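Local structure of Nitrate/nitrite binding protein NrtA (Synechocystis sp., 2G29) at residues 267-270 with 274-277. The protein binds nitrate as the solute-binding component of the ABC transporter NrtABCD, which takes up nitrate and probably also nitrite. Residues are numbered along the deposited sequence; the frame is centred on the assembly and turned at random.
Sequences QQWC and ENKE
The side-chain amide of Asn275 lies flat against one face of the indole of Trp269 at the tight turn joining helix 253-271 to helix 276-284 of this periplasmic-binding-protein fold. Ring and amide planes are nearly parallel, 8° apart, with ND2 over the five-membered ring. ND2 of Asn275 lies 3.3 Å from NE1 of Trp269, but both are donors, so this is face contact and not a hydrogen bond. The Asn275 amide instead sends its N-H to the backbone O of Trp269, 3.0 Å from ND2 and nearly straight at 164°, within the amide's own plane. Asparagine suits this place because one short side chain supplies both a flat surface for the ring and a donor for a carbonyl in the last turn of the helix. With chi1 near 180° (-170°), the indole of Trp269 swings away from its own N and out over the turn, its wide face taking both amide and CB; its side chain also packs on Ile50 of helix 46-53 and Met279. The long chain of Lys276, bent at chi2 and chi4, passes the Cys270 carbonyl, CE 3.1 Å from O of Cys270, and still delivers NZ to hydrogen-bond the backbone O of Ser300. On the backbone side of the amide, CB of Asn275 makes a CH-pi contact 3.6 Å from the centroid of the six-membered ring of Trp269.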
loop_
_atom_site.group_PDB
_atom_site.type_symbol
_atom_site.label_atom_id
_atom_site.label_comp_id
_atom_site.label_asym_id
_atom_site.label_seq_id
_atom_site.Cartn_x
_atom_site.Cartn_y
_atom_site.Cartn_z
ATOM N N GLN A 267 -9.704 9.865 -7.149
ATOM C CA GLN A 267 -10.101 8.851 -6.173
ATOM C C GLN A 267 -11.622 8.669 -6.127
ATOM O O GLN A 267 -12.118 7.559 -6.042
ATOM C CB GLN A 267 -9.603 9.210 -4.774
ATOM C CG GLN A 267 -8.114 8.963 -4.575
ATOM C CD GLN A 267 -7.667 9.378 -3.190
ATOM O OE1 GLN A 267 -7.835 10.533 -2.803
ATOM N NE2 GLN A 267 -7.091 8.434 -2.434
ATOM N N GLN A 268 -12.352 9.785 -6.157
ATOM C CA GLN A 268 -13.810 9.731 -6.139
ATOM C C GLN A 268 -14.316 9.019 -7.390
ATOM O O GLN A 268 -15.267 8.227 -7.330
ATOM C CB GLN A 268 -14.348 11.155 -6.058
ATOM C CG GLN A 268 -14.145 11.764 -4.677
ATOM C CD GLN A 268 -14.551 13.208 -4.629
ATOM O OE1 GLN A 268 -13.771 14.099 -4.948
ATOM N NE2 GLN A 268 -15.785 13.449 -4.235
ATOM N N TRP A 269 -13.673 9.299 -8.509
ATOM C CA TRP A 269 -14.051 8.670 -9.779
ATOM C C TRP A 269 -13.798 7.157 -9.723
ATOM O O TRP A 269 -14.660 6.349 -10.068
ATOM C CB TRP A 269 -13.241 9.255 -10.915
ATOM C CG TRP A 269 -13.747 8.819 -12.281
ATOM C CD1 TRP A 269 -14.739 9.411 -13.012
ATOM C CD2 TRP A 269 -13.317 7.683 -13.034
ATOM N NE1 TRP A 269 -14.953 8.717 -14.175
ATOM C CE2 TRP A 269 -14.091 7.653 -14.220
ATOM C CE3 TRP A 269 -12.350 6.682 -12.826
ATOM C CZ2 TRP A 269 -13.931 6.665 -15.191
ATOM C CZ3 TRP A 269 -12.193 5.698 -13.794
ATOM C CH2 TRP A 269 -12.978 5.698 -14.968
ATOM N N CYS A 270 -12.586 6.773 -9.313
ATOM C CA CYS A 270 -12.248 5.358 -9.219
ATOM C C CYS A 270 -13.095 4.567 -8.226
ATOM O O CYS A 270 -13.290 3.368 -8.373
ATOM C CB CYS A 270 -10.785 5.190 -8.806
ATOM S SG CYS A 270 -9.567 5.651 -9.997
ATOM N N GLU A 274 -19.957 2.288 -10.965
ATOM C CA GLU A 274 -20.161 2.497 -12.393
ATOM C C GLU A 274 -18.894 2.805 -13.176
ATOM O O GLU A 274 -18.915 2.795 -14.401
ATOM C CB GLU A 274 -21.200 3.604 -12.640
ATOM C CG GLU A 274 -21.306 4.636 -11.521
ATOM C CD GLU A 274 -22.005 4.088 -10.274
ATOM O OE1 GLU A 274 -23.195 3.696 -10.360
ATOM O OE2 GLU A 274 -21.370 4.050 -9.202
ATOM N N ASN A 275 -17.781 3.095 -12.501
ATOM C CA ASN A 275 -16.555 3.384 -13.244
ATOM C C ASN A 275 -15.512 2.294 -13.165
ATOM O O ASN A 275 -14.452 2.428 -13.770
ATOM C CB ASN A 275 -15.904 4.689 -12.781
ATOM C CG ASN A 275 -16.781 5.884 -13.034
ATOM O OD1 ASN A 275 -17.477 5.949 -14.062
ATOM N ND2 ASN A 275 -16.748 6.843 -12.126
ATOM N N LYS A 276 -15.812 1.216 -12.451
ATOM C CA LYS A 276 -14.812 0.156 -12.290
ATOM C C LYS A 276 -14.426 -0.520 -13.607
ATOM O O LYS A 276 -13.267 -0.833 -13.824
ATOM C CB LYS A 276 -15.300 -0.893 -11.293
ATOM C CG LYS A 276 -15.452 -0.383 -9.852
ATOM C CD LYS A 276 -14.100 0.039 -9.252
ATOM C CE LYS A 276 -14.226 0.507 -7.769
ATOM N NZ LYS A 276 -14.741 -0.538 -6.812
ATOM N N GLU A 277 -15.391 -0.741 -14.504
ATOM C CA GLU A 277 -15.072 -1.378 -15.777
ATOM C C GLU A 277 -14.082 -0.520 -16.564
ATOM O O GLU A 277 -13.023 -0.979 -17.023
ATOM C CB GLU A 277 -16.370 -1.586 -16.565
ATOM C CG GLU A 277 -17.391 -2.444 -15.827
ATOM C CD GLU A 277 -18.816 -2.252 -16.301
ATOM O OE1 GLU A 277 -19.382 -1.132 -16.134
ATOM O OE2 GLU A 277 -19.386 -3.230 -16.840
#